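Putative membrane protein (Yersinia pestis CO92, PDB 5TF3) is of unknown function but, as a member of the DUF1198 family, folds in its crystallised fragment into a compact bundle of seven helices. Local coordinates at residues Val51-Tyr56 and Ala90-Asp95; His62-Asn67 and Ala112-His117; Leu75-Leu80 and His121-Pro126; Thr79-Arg82 and Ser86-Leu89. All blocks are in the same frame, centred on the assembly; numbering follows the deposited sequence. Where two conformers were deposited one is given.

The four contacts illustrate how a small all-helical fold is tied together by elements that are shared in turn. Helix 48-65 serves contacts 1 and 2, whose centres lie 13 Å apart; helix 108-122 serves contacts 2 and 3; and helix 70-82 serves contacts 3 and 4, which lie only 6 Å apart and have Thr79 and Leu80 in common. The loop of contact 4 is nested within the chain closed by contacts 1 and 2 and is gripped from both: Tyr56 OH lies 2.6 Å from Ser86 O, and Arg115 NH2 2.7 Å from Leu89 O, each a probable hydrogen bond. No active site or ligand is known here, so the relationships are those of architecture.

Contact 1: Val51-Tyr56 and Ala90-Asp95; sequences VRKAAY and AAEHTD
Tyr56 lies flat on the imidazole of His93, a face-to-face stack with centroids 3.7 Å apart and planes only 11° from parallel. Followed outward, the tyrosine meets the histidine at nearly every atom. CB already sits over the imidazole face in a CH-pi contact, 3.9 Å from the ring centroid. Beyond it CG rests above the middle of the ring, and CD2 makes the closest approach, 3.3 Å from His93 NE2. Along the other flank CD1, CE1 and then CZ are each 3.7 Å from His93 CE1, which lies over the middle of the tyrosine ring. The hydroxyl passes beyond the imidazole to bond with the carbonyl of Ser86. Helix 48-65 thereby packs against the first turn of helix 91-100, where Ala90 is the N-cap and His93 the N3 residue. His93 ND1 accepts the N-H of Ala90 (2.9 Å, 170°), a nearly straight bond although Ala90 N stands out of the ring plane, and this steadies the imidazole beneath the tyrosine. At the solvent-exposed margin Lys53, its chain bent at chi2 and chi4, comes in perpendicular to Glu92, and its NZ forms a salt bridge with the syn side of Glu92 OE1 at 2.9 Å.

Contact 2: His62-Asn67 and Ala112-His117; sequences HTFIKN and AQFRRH
Where helix 48-65 runs out through a wider, pi-type turn, Thr63 and Phe64 meet Phe114 of helix 108-122, a helix-to-helix contact built on two phenylalanines and a threonine. The phenylalanines run antiparallel alongside each other, and what meets the Phe114 ring is the base of Phe64 more than its tip. Phe64 CB stands over the centre of the Phe114 face, 3.8 Å from the centroid, a well-centred CH-pi contact. In return Phe114 CB comes within 3.5 Å of Phe64 CD1. The rings themselves are set obliquely, with centroids 5.5 Å and planes 53° apart. Both rings swing away from their own backbone nitrogens (chi1 178° in Phe64, 168° in Phe114), which carries each across to the partner helix. Thr63 stands roughly perpendicular to Phe114 at the far end of its ring, with OG1 3.3 Å from CZ. That hydroxyl is bonded to the carbonyl of Phe59, one turn back, while Val73 of helix 70-82 also touches the Phe114 ring. No hydrogen bond passes between the two segments. The association therefore depends on apolar and CH-pi surface, and the single polar side-chain atom within it, Thr63 OG1, is satisfied inside its own helix, so its closeness to the Phe114 ring probably costs little.

Contact 3: Leu75-Leu80 and His121-Pro126; sequences LWRNTL and HFNPEP
Arg77 hydrogen-bonds Asn123 and packs on Phe122, a side-chain contact at a helix C-terminus: a residue from the middle of helix 70-82 reaches the place where helix 108-122 stops. Its chain is fully extended from CG to NE, with CG turned away from the backbone N (chi1 176°), and this straight reach delivers the guanidinium to Asn123. There NE and NH2 grip a single acceptor side-on, each 3.0 Å from Asn123 OD1, which lies at the edge of the guanidinium in its plane. The two bonds use that oxygen differently. NH2 approaches in the amide carbonyl plane, whereas NE stands above it; neither is straight, with N-H...O angles of 146° and 149°. Phe122 O lies over one face of the guanidinium, 3.2 Å from Arg77 NH2, but the angle is too poor for a hydrogen bond. Since this carbonyl belongs to the last helical turn, the cation probably gains some electrostatic benefit from the negative end of the helix. The aliphatic part of the arginine is used too, its CD packing 3.6 Å from Phe122 CB. NH2 has a further partner in the carbonyl of His131, so the arginine also draws in the C-terminal tail. Pro87 of the loop before helix 91-100 touches Arg77 as well, and helix 70-82 meets helix 108-122 through Arg77, which also touches Tyr118, and helix 48-65 through the adjoining Trp76.

Contact 4: Thr79-Arg82 and Ser86-Leu89; sequences TLIR and SPIL
Ile81 and Leu80, at the end of helix 70-82, meet Pro87 of the following loop through apolar contacts. Ile81 brings the longer branch of its side chain to the proline: CG1 is 4.0 Å from both CB and CG of Pro87, and CD1, continuing in an extended line (chi2 174°), is 4.1 Å from CG. The two side chains are inclined to each other, so the isoleucine branch runs along one corner of the pyrrolidine. Leu80 approaches the backbone instead, its CD1 coming within 4.1 Å of Pro87 CA, as the CA atoms of Leu80 and Pro87 are only 6.0 Å apart. The same methyl rests 4.0 Å from Ser86 O, a carbonyl hydrogen-bonded to Tyr56 OH. The other polar interactions also belong to the loop. Ser86 OG accepts the N-H of Ile88 at 3.1 Å and 161°, an ST turn that wraps round Pro87, and the carbonyl of Pro87 is bonded to Tyr118 OH of helix 108-122. No hydrogen bond joins the loop to the helix end across this contact. The chemistry thus divides the work: the serine turn and the two tyrosine hydroxyls are consistent with fixing the loop's course, while the helix end meets it through hydrocarbon surface, a contact with little directional demand.

Contact 1: Val51-Tyr56 and Ala90-Asp95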
loop_
_atom_site.group_PDB
_atom_site.type_symbol
_atom_site.label_atom_id
_atom_site.label_comp_id
_atom_site.label_asym_id
_atom_site.label_seq_id
_atom_site.Cartn_x
_atom_site.Cartn_y
_atom_site.Cartn_z
ATOM N N VAL A 51 1.666 -4.228 -9.845
ATOM C CA VAL A 51 1.014 -2.971 -9.504
ATOM C C VAL A 51 0.019 -3.180 -8.368
ATOM O O VAL A 51 -0.128 -2.322 -7.486
ATOM C CB VAL A 51 0.346 -2.384 -10.761
ATOM C CG1 VAL A 51 -0.404 -1.111 -10.433
ATOM C CG2 VAL A 51 1.398 -2.143 -11.845
ATOM N N ARG A 52 -0.671 -4.321 -8.358
ATOM C CA ARG A 52 -1.630 -4.585 -7.292
ATOM C C ARG A 52 -0.928 -4.724 -5.945
ATOM O O ARG A 52 -1.449 -4.272 -4.920
ATOM C CB ARG A 52 -2.454 -5.831 -7.623
ATOM C CG ARG A 52 -3.239 -5.698 -8.931
ATOM C CD ARG A 52 -3.939 -6.993 -9.340
ATOM N NE ARG A 52 -5.313 -7.060 -8.847
ATOM C CZ ARG A 52 -5.721 -7.850 -7.859
ATOM N NH1 ARG A 52 -4.854 -8.657 -7.255
ATOM N NH2 ARG A 52 -6.994 -7.839 -7.483
ATOM N N LYS A 53 0.260 -5.331 -5.929
ATOM C CA LYS A 53 1.054 -5.359 -4.705
ATOM C C LYS A 53 1.341 -3.947 -4.208
ATOM O O LYS A 53 1.284 -3.676 -3.003
ATOM C CB LYS A 53 2.360 -6.117 -4.949
ATOM C CG LYS A 53 2.179 -7.608 -5.184
ATOM C CD LYS A 53 2.620 -8.414 -3.963
ATOM C CE LYS A 53 2.613 -9.921 -4.233
ATOM N NZ LYS A 53 1.270 -10.558 -4.024
ATOM N N ALA A 54 1.637 -3.029 -5.130
ATOM C CA ALA A 54 1.919 -1.652 -4.744
ATOM C C ALA A 54 0.702 -0.987 -4.118
ATOM O O ALA A 54 0.848 -0.083 -3.289
ATOM C CB ALA A 54 2.399 -0.862 -5.961
ATOM N N ALA A 55 -0.501 -1.421 -4.493
ATOM C CA ALA A 55 -1.707 -0.879 -3.875
ATOM C C ALA A 55 -1.711 -1.134 -2.376
ATOM O O ALA A 55 -2.154 -0.288 -1.595
ATOM C CB ALA A 55 -2.952 -1.480 -4.519
ATOM N N TYR A 56 -1.188 -2.281 -1.948
ATOM C CA TYR A 56 -1.152 -2.561 -0.521
ATOM C C TYR A 56 -0.131 -1.701 0.213
ATOM O O TYR A 56 -0.306 -1.431 1.406
ATOM C CB TYR A 56 -0.868 -4.047 -0.292
ATOM C CG TYR A 56 -2.026 -4.927 -0.688
ATOM C CD1 TYR A 56 -3.149 -5.045 0.124
ATOM C CD2 TYR A 56 -2.001 -5.640 -1.876
ATOM C CE1 TYR A 56 -4.215 -5.864 -0.239
ATOM C CE2 TYR A 56 -3.052 -6.454 -2.244
ATOM C CZ TYR A 56 -4.155 -6.563 -1.425
ATOM O OH TYR A 56 -5.192 -7.376 -1.809
ATOM N N ALA A 90 -2.018 -9.207 3.975
ATOM C CA ALA A 90 -1.242 -10.416 4.209
ATOM C C ALA A 90 0.167 -10.064 4.667
ATOM O O ALA A 90 0.621 -8.926 4.529
ATOM C CB ALA A 90 -1.187 -11.283 2.947
ATOM N N ALA A 91 0.859 -11.072 5.209
ATOM C CA ALA A 91 2.176 -10.864 5.809
ATOM C C ALA A 91 3.187 -10.347 4.800
ATOM O O ALA A 91 4.126 -9.632 5.169
ATOM C CB ALA A 91 2.697 -12.165 6.421
ATOM N N GLU A 92 3.042 -10.720 3.533
ATOM C CA GLU A 92 4.017 -10.252 2.566
ATOM C C GLU A 92 3.866 -8.757 2.305
ATOM O O GLU A 92 4.839 -8.102 1.917
ATOM C CB GLU A 92 3.884 -11.045 1.275
ATOM C CG GLU A 92 2.466 -11.195 0.802
ATOM C CD GLU A 92 2.395 -11.231 -0.708
ATOM O OE1 GLU A 92 1.274 -11.349 -1.255
ATOM O OE2 GLU A 92 3.468 -11.127 -1.351
ATOM N N HIS A 93 2.665 -8.203 2.530
ATOM C CA HIS A 93 2.462 -6.765 2.345
ATOM C C HIS A 93 3.203 -5.971 3.414
ATOM O O HIS A 93 3.890 -4.990 3.109
ATOM C CB HIS A 93 0.969 -6.436 2.379
ATOM C CG HIS A 93 0.165 -7.181 1.363
ATOM N ND1 HIS A 93 -1.079 -7.714 1.638
ATOM C CD2 HIS A 93 0.434 -7.498 0.074
ATOM C CE1 HIS A 93 -1.541 -8.325 0.561
ATOM N NE2 HIS A 93 -0.643 -8.203 -0.403
ATOM N N THR A 94 3.103 -6.405 4.676
ATOM C CA THR A 94 3.751 -5.665 5.752
ATOM C C THR A 94 5.255 -5.904 5.756
ATOM O O THR A 94 6.024 -5.015 6.137
ATOM C CB THR A 94 3.129 -6.043 7.103
ATOM O OG1 THR A 94 2.968 -7.462 7.174
ATOM C CG2 THR A 94 1.754 -5.358 7.268
ATOM N N ASP A 95 5.699 -7.083 5.327
ATOM C CA ASP A 95 7.134 -7.301 5.212
ATOM C C ASP A 95 7.736 -6.382 4.153
ATOM O O ASP A 95 8.814 -5.812 4.361
ATOM C CB ASP A 95 7.419 -8.763 4.897
ATOM C CG ASP A 95 7.277 -9.676 6.124
ATOM O OD1 ASP A 95 7.339 -9.191 7.277
ATOM O OD2 ASP A 95 7.106 -10.891 5.937
#

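Contact 2: His62-Asn67 and Ala112-His117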
loop_
_atom_site.group_PDB
_atom_site.type_symbol
_atom_site.label_atom_id
_atom_site.label_comp_id
_atom_site.label_asym_id
_atom_site.label_seq_id
_atom_site.Cartn_x
_atom_site.Cartn_y
_atom_site.Cartn_z
ATOM N N HIS A 62 -0.803 5.061 4.085
ATOM C CA HIS A 62 -1.809 6.028 4.509
ATOM C C HIS A 62 -2.542 5.606 5.779
ATOM O O HIS A 62 -3.128 6.466 6.442
ATOM C CB HIS A 62 -2.788 6.303 3.360
ATOM C CG HIS A 62 -2.160 7.102 2.265
ATOM N ND1 HIS A 62 -1.868 8.443 2.406
ATOM C CD2 HIS A 62 -1.664 6.732 1.062
ATOM C CE1 HIS A 62 -1.273 8.878 1.310
ATOM N NE2 HIS A 62 -1.128 7.858 0.481
ATOM N N THR A 63 -2.484 4.327 6.170
ATOM C CA THR A 63 -3.142 3.935 7.411
ATOM C C THR A 63 -2.122 3.763 8.536
ATOM O O THR A 63 -1.940 4.685 9.334
ATOM C CB THR A 63 -3.977 2.665 7.214
ATOM O OG1 THR A 63 -3.143 1.575 6.799
ATOM C CG2 THR A 63 -5.102 2.908 6.152
ATOM N N PHE A 64 -1.449 2.606 8.621
ATOM C CA PHE A 64 -0.525 2.371 9.734
ATOM C C PHE A 64 0.499 3.493 9.888
ATOM O O PHE A 64 0.774 3.953 11.003
ATOM C CB PHE A 64 0.213 1.044 9.558
ATOM C CG PHE A 64 1.223 0.771 10.657
ATOM C CD1 PHE A 64 0.800 0.362 11.917
ATOM C CD2 PHE A 64 2.586 0.929 10.428
ATOM C CE1 PHE A 64 1.722 0.104 12.929
ATOM C CE2 PHE A 64 3.525 0.674 11.434
ATOM C CZ PHE A 64 3.094 0.269 12.685
ATOM N N ILE A 65 1.095 3.937 8.786
ATOM C CA ILE A 65 2.217 4.858 8.935
ATOM C C ILE A 65 1.734 6.270 9.274
ATOM O O ILE A 65 2.266 6.904 10.188
ATOM C CB ILE A 65 3.109 4.820 7.679
ATOM C CG1 ILE A 65 3.709 3.413 7.535
ATOM C CG2 ILE A 65 4.211 5.887 7.764
ATOM C CD1 ILE A 65 4.767 3.237 6.438
ATOM N N LYS A 66 0.699 6.767 8.595
ATOM C CA LYS A 66 0.269 8.162 8.734
ATOM C C LYS A 66 -0.972 8.367 9.604
ATOM O O LYS A 66 -1.076 9.407 10.261
ATOM C CB LYS A 66 -0.019 8.781 7.355
ATOM C CG LYS A 66 1.139 8.670 6.380
ATOM C CD LYS A 66 2.401 9.277 6.943
ATOM C CE LYS A 66 2.372 10.792 6.835
ATOM N NZ LYS A 66 3.634 11.363 7.388
ATOM N N ASN A 67 -1.930 7.429 9.619
ATOM C CA ASN A 67 -3.191 7.673 10.319
ATOM C C ASN A 67 -4.000 6.388 10.456
ATOM O O ASN A 67 -4.814 6.064 9.580
ATOM C CB ASN A 67 -4.000 8.741 9.571
ATOM C CG ASN A 67 -5.327 9.058 10.240
ATOM O OD1 ASN A 67 -5.629 8.564 11.326
ATOM N ND2 ASN A 67 -6.129 9.893 9.585
ATOM N N ALA A 112 2.698 -5.747 12.783
ATOM C CA ALA A 112 2.047 -7.053 12.776
ATOM C C ALA A 112 0.727 -7.022 13.532
ATOM O O ALA A 112 -0.253 -7.641 13.099
ATOM C CB ALA A 112 2.976 -8.110 13.386
ATOM N N GLN A 113 0.688 -6.347 14.688
ATOM C CA GLN A 113 -0.578 -6.245 15.415
ATOM C C GLN A 113 -1.575 -5.376 14.659
ATOM O O GLN A 113 -2.781 -5.618 14.737
ATOM C CB GLN A 113 -0.361 -5.691 16.828
ATOM C CG GLN A 113 0.474 -6.598 17.762
ATOM C CD GLN A 113 -0.295 -7.813 18.215
ATOM O OE1 GLN A 113 -1.428 -8.027 17.801
ATOM N NE2 GLN A 113 0.313 -8.616 19.079
ATOM N N PHE A 114 -1.100 -4.373 13.914
ATOM C CA PHE A 114 -2.019 -3.595 13.085
ATOM C C PHE A 114 -2.696 -4.487 12.051
ATOM O O PHE A 114 -3.921 -4.440 11.873
ATOM C CB PHE A 114 -1.280 -2.435 12.410
ATOM C CG PHE A 114 -2.078 -1.768 11.317
ATOM C CD1 PHE A 114 -3.036 -0.798 11.626
ATOM C CD2 PHE A 114 -1.903 -2.132 9.992
ATOM C CE1 PHE A 114 -3.796 -0.183 10.611
ATOM C CE2 PHE A 114 -2.666 -1.527 8.976
ATOM C CZ PHE A 114 -3.606 -0.554 9.289
ATOM N N ARG A 115 -1.910 -5.330 11.367
ATOM C CA ARG A 115 -2.490 -6.216 10.360
ATOM C C ARG A 115 -3.464 -7.200 10.991
ATOM O O ARG A 115 -4.553 -7.446 10.453
ATOM C CB ARG A 115 -1.387 -6.970 9.609
ATOM C CG ARG A 115 -1.903 -8.162 8.798
ATOM C CD ARG A 115 -0.965 -8.554 7.649
ATOM N NE ARG A 115 -0.266 -9.817 7.875
ATOM C CZ ARG A 115 -0.824 -11.027 7.781
ATOM N NH1 ARG A 115 -0.095 -12.114 8.006
ATOM N NH2 ARG A 115 -2.105 -11.155 7.467
ATOM N N ARG A 116 -3.096 -7.774 12.134
ATOM C CA ARG A 116 -3.981 -8.745 12.777
ATOM C C ARG A 116 -5.290 -8.092 13.206
ATOM O O ARG A 116 -6.377 -8.637 12.965
ATOM C CB ARG A 116 -3.280 -9.390 13.970
ATOM C CG ARG A 116 -4.023 -10.644 14.513
ATOM C CD ARG A 116 -3.262 -11.245 15.686
ATOM N NE ARG A 116 -3.297 -10.323 16.812
ATOM C CZ ARG A 116 -4.312 -10.221 17.660
ATOM N NH1 ARG A 116 -5.390 -10.993 17.520
ATOM N NH2 ARG A 116 -4.247 -9.339 18.646
ATOM N N HIS A 117 -5.210 -6.929 13.851
ATOM C CA HIS A 117 -6.434 -6.258 14.279
ATOM C C HIS A 117 -7.231 -5.734 13.090
ATOM O O HIS A 117 -8.465 -5.721 13.133
ATOM C CB HIS A 117 -6.104 -5.127 15.257
ATOM C CG HIS A 117 -5.761 -5.604 16.635
ATOM N ND1 HIS A 117 -4.462 -5.795 17.056
ATOM C CD2 HIS A 117 -6.548 -5.947 17.682
ATOM C CE1 HIS A 117 -4.464 -6.230 18.303
ATOM N NE2 HIS A 117 -5.717 -6.327 18.708
#

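Contact 3: Leu75-Leu80 and His121-Pro126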
loop_
_atom_site.group_PDB
_atom_site.type_symbol
_atom_site.label_atom_id
_atom_site.label_comp_id
_atom_site.label_asym_id
_atom_site.label_seq_id
_atom_site.Cartn_x
_atom_site.Cartn_y
_atom_site.Cartn_z
ATOM N N LEU A 75 -11.862 4.215 5.043
ATOM C CA LEU A 75 -11.691 4.952 3.795
ATOM C C LEU A 75 -10.784 4.207 2.819
ATOM O O LEU A 75 -11.146 3.993 1.657
ATOM C CB LEU A 75 -11.116 6.332 4.130
ATOM C CG LEU A 75 -11.002 7.407 3.072
ATOM C CD1 LEU A 75 -10.977 8.765 3.776
ATOM C CD2 LEU A 75 -9.758 7.200 2.212
ATOM N N TRP A 76 -9.573 3.837 3.267
ATOM C CA TRP A 76 -8.608 3.199 2.373
ATOM C C TRP A 76 -8.992 1.765 2.038
ATOM O O TRP A 76 -8.731 1.298 0.920
ATOM C CB TRP A 76 -7.198 3.283 2.978
ATOM C CG TRP A 76 -6.695 4.684 2.807
ATOM C CD1 TRP A 76 -6.745 5.709 3.718
ATOM C CD2 TRP A 76 -6.139 5.235 1.608
ATOM N NE1 TRP A 76 -6.207 6.863 3.161
ATOM C CE2 TRP A 76 -5.845 6.592 1.863
ATOM C CE3 TRP A 76 -5.857 4.703 0.343
ATOM C CZ2 TRP A 76 -5.276 7.422 0.906
ATOM C CZ3 TRP A 76 -5.289 5.542 -0.617
ATOM C CH2 TRP A 76 -5.006 6.877 -0.325
ATOM N N ARG A 77 -9.643 1.063 2.965
ATOM C CA ARG A 77 -10.126 -0.280 2.661
ATOM C C ARG A 77 -11.155 -0.246 1.527
ATOM O O ARG A 77 -11.156 -1.109 0.636
ATOM C CB ARG A 77 -10.731 -0.912 3.929
ATOM C CG ARG A 77 -11.349 -2.283 3.696
ATOM C CD ARG A 77 -11.947 -2.911 4.989
ATOM N NE ARG A 77 -12.452 -4.259 4.721
ATOM C CZ ARG A 77 -13.697 -4.536 4.348
ATOM N NH1 ARG A 77 -14.596 -3.563 4.236
ATOM N NH2 ARG A 77 -14.045 -5.790 4.108
ATOM N N ASN A 78 -12.051 0.742 1.551
ATOM C CA ASN A 78 -13.043 0.851 0.490
ATOM C C ASN A 78 -12.391 1.209 -0.833
ATOM O O ASN A 78 -12.913 0.840 -1.893
ATOM C CB ASN A 78 -14.111 1.887 0.856
ATOM C CG ASN A 78 -15.036 1.401 1.963
ATOM O OD1 ASN A 78 -15.154 0.194 2.202
ATOM N ND2 ASN A 78 -15.719 2.337 2.627
ATOM N N THR A 79 -11.257 1.924 -0.796
ATOM C CA THR A 79 -10.521 2.213 -2.026
ATOM C C THR A 79 -9.976 0.929 -2.652
ATOM O O THR A 79 -10.083 0.732 -3.869
ATOM C CB THR A 79 -9.407 3.242 -1.732
ATOM O OG1 THR A 79 -9.994 4.403 -1.133
ATOM C CG2 THR A 79 -8.703 3.707 -3.001
ATOM N N LEU A 80 -9.426 0.020 -1.836
ATOM C CA LEU A 80 -9.035 -1.286 -2.359
ATOM C C LEU A 80 -10.228 -2.007 -2.958
ATOM O O LEU A 80 -10.156 -2.525 -4.076
ATOM C CB LEU A 80 -8.418 -2.156 -1.263
ATOM C CG LEU A 80 -7.077 -1.759 -0.680
ATOM C CD1 LEU A 80 -6.664 -2.811 0.370
ATOM C CD2 LEU A 80 -6.070 -1.669 -1.798
ATOM N N HIS A 121 -11.020 -6.847 12.619
ATOM C CA HIS A 121 -12.044 -5.820 12.810
ATOM C C HIS A 121 -12.862 -5.591 11.543
ATOM O O HIS A 121 -14.079 -5.389 11.618
ATOM C CB HIS A 121 -11.381 -4.510 13.263
ATOM C CG HIS A 121 -12.346 -3.417 13.635
ATOM N ND1 HIS A 121 -12.877 -3.289 14.902
ATOM C CD2 HIS A 121 -12.858 -2.390 12.912
ATOM C CE1 HIS A 121 -13.682 -2.240 14.941
ATOM N NE2 HIS A 121 -13.680 -1.671 13.750
ATOM N N PHE A 122 -12.216 -5.617 10.372
ATOM C CA PHE A 122 -12.858 -5.163 9.149
ATOM C C PHE A 122 -13.216 -6.258 8.160
ATOM O O PHE A 122 -14.050 -6.012 7.290
ATOM C CB PHE A 122 -11.965 -4.165 8.407
ATOM C CG PHE A 122 -11.901 -2.816 9.043
ATOM C CD1 PHE A 122 -12.835 -1.842 8.717
ATOM C CD2 PHE A 122 -10.887 -2.509 9.945
ATOM C CE1 PHE A 122 -12.770 -0.590 9.289
ATOM C CE2 PHE A 122 -10.817 -1.266 10.530
ATOM C CZ PHE A 122 -11.751 -0.297 10.190
ATOM N N ASN A 123 -12.587 -7.422 8.209
ATOM C CA ASN A 123 -12.905 -8.357 7.140
ATOM C C ASN A 123 -13.755 -9.483 7.707
ATOM O O ASN A 123 -13.239 -10.325 8.452
ATOM C CB ASN A 123 -11.631 -8.893 6.489
ATOM C CG ASN A 123 -10.883 -7.804 5.724
ATOM O OD1 ASN A 123 -11.481 -7.068 4.946
ATOM N ND2 ASN A 123 -9.593 -7.684 5.962
ATOM N N PRO A 124 -15.058 -9.518 7.410
ATOM C CA PRO A 124 -15.976 -10.385 8.162
ATOM C C PRO A 124 -15.636 -11.857 7.983
ATOM O O PRO A 124 -15.218 -12.291 6.909
ATOM C CB PRO A 124 -17.353 -10.033 7.577
ATOM C CG PRO A 124 -17.073 -9.380 6.253
ATOM C CD PRO A 124 -15.749 -8.704 6.393
ATOM N N GLU A 125 -15.827 -12.621 9.057
ATOM C CA GLU A 125 -15.295 -13.973 9.205
ATOM C C GLU A 125 -15.829 -14.994 8.198
ATOM O O GLU A 125 -15.054 -15.870 7.785
ATOM C CB GLU A 125 -15.518 -14.469 10.642
ATOM C CG GLU A 125 -16.805 -13.992 11.313
ATOM C CD GLU A 125 -16.546 -13.262 12.619
ATOM O OE1 GLU A 125 -16.618 -12.012 12.633
ATOM O OE2 GLU A 125 -16.264 -13.941 13.633
ATOM N N PRO A 126 -17.134 -14.960 7.774
ATOM C CA PRO A 126 -17.536 -15.883 6.698
ATOM C C PRO A 126 -16.969 -15.419 5.364
ATOM O O PRO A 126 -17.521 -14.511 4.731
ATOM C CB PRO A 126 -19.072 -15.827 6.714
ATOM C CG PRO A 126 -19.452 -15.100 7.976
ATOM C CD PRO A 126 -18.297 -14.195 8.279
#

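Contact 4: Thr79-Arg82 and Ser86-Leu89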
loop_
_atom_site.group_PDB
_atom_site.type_symbol
_atom_site.label_atom_id
_atom_site.label_comp_id
_atom_site.label_asym_id
_atom_site.label_seq_id
_atom_site.Cartn_x
_atom_site.Cartn_y
_atom_site.Cartn_z
ATOM N N THR A 79 -11.257 1.924 -0.796
ATOM C CA THR A 79 -10.521 2.213 -2.026
ATOM C C THR A 79 -9.976 0.929 -2.652
ATOM O O THR A 79 -10.083 0.732 -3.869
ATOM C CB THR A 79 -9.407 3.242 -1.732
ATOM O OG1 THR A 79 -9.994 4.403 -1.133
ATOM C CG2 THR A 79 -8.703 3.707 -3.001
ATOM N N LEU A 80 -9.426 0.020 -1.836
ATOM C CA LEU A 80 -9.035 -1.286 -2.359
ATOM C C LEU A 80 -10.228 -2.007 -2.958
ATOM O O LEU A 80 -10.156 -2.525 -4.076
ATOM C CB LEU A 80 -8.418 -2.156 -1.263
ATOM C CG LEU A 80 -7.077 -1.759 -0.680
ATOM C CD1 LEU A 80 -6.664 -2.811 0.370
ATOM C CD2 LEU A 80 -6.070 -1.669 -1.798
ATOM N N ILE A 81 -11.343 -2.038 -2.225
ATOM C CA ILE A 81 -12.507 -2.789 -2.677
ATOM C C ILE A 81 -13.031 -2.213 -3.990
ATOM O O ILE A 81 -13.378 -2.961 -4.914
ATOM C CB ILE A 81 -13.588 -2.799 -1.579
ATOM C CG1 ILE A 81 -13.150 -3.693 -0.406
ATOM C CG2 ILE A 81 -14.914 -3.280 -2.134
ATOM C CD1 ILE A 81 -14.101 -3.641 0.783
ATOM N N ARG A 82 -13.075 -0.882 -4.101
ATOM C CA ARG A 82 -13.549 -0.254 -5.331
ATOM C C ARG A 82 -12.627 -0.521 -6.519
ATOM O O ARG A 82 -13.065 -0.412 -7.669
ATOM C CB ARG A 82 -13.716 1.254 -5.121
ATOM C CG ARG A 82 -15.137 1.646 -4.753
ATOM C CD ARG A 82 -15.325 3.157 -4.600
ATOM N NE ARG A 82 -15.109 3.585 -3.223
ATOM C CZ ARG A 82 -14.018 4.207 -2.798
ATOM N NH1 ARG A 82 -13.046 4.497 -3.641
ATOM N NH2 ARG A 82 -13.906 4.546 -1.533
ATOM N N SER A 86 -8.493 -7.382 -3.187
ATOM C CA SER A 86 -8.916 -7.983 -1.926
ATOM C C SER A 86 -8.537 -7.072 -0.761
ATOM O O SER A 86 -7.390 -6.612 -0.689
ATOM C CB SER A 86 -8.279 -9.355 -1.724
ATOM O OG SER A 86 -8.512 -9.797 -0.397
ATOM N N PRO A 87 -9.457 -6.779 0.158
ATOM C CA PRO A 87 -9.095 -5.988 1.337
ATOM C C PRO A 87 -8.334 -6.786 2.389
ATOM O O PRO A 87 -7.979 -6.227 3.431
ATOM C CB PRO A 87 -10.464 -5.539 1.875
ATOM C CG PRO A 87 -11.376 -6.664 1.499
ATOM C CD PRO A 87 -10.862 -7.225 0.195
ATOM N N ILE A 88 -8.076 -8.074 2.162
ATOM C CA ILE A 88 -7.313 -8.853 3.129
ATOM C C ILE A 88 -5.850 -8.443 3.053
ATOM O O ILE A 88 -5.253 -8.391 1.972
ATOM C CB ILE A 88 -7.494 -10.356 2.881
ATOM C CG1 ILE A 88 -8.948 -10.770 3.101
ATOM C CG2 ILE A 88 -6.587 -11.164 3.806
ATOM C CD1 ILE A 88 -9.184 -12.242 2.860
ATOM N N LEU A 89 -5.271 -8.118 4.200
ATOM C CA LEU A 89 -3.884 -7.683 4.277
ATOM C C LEU A 89 -3.036 -8.857 4.756
ATOM O O LEU A 89 -3.327 -9.459 5.797
ATOM C CB LEU A 89 -3.745 -6.479 5.212
ATOM C CG LEU A 89 -2.364 -5.835 5.282
ATOM C CD1 LEU A 89 -2.046 -5.112 3.986
ATOM C CD2 LEU A 89 -2.229 -4.908 6.482
#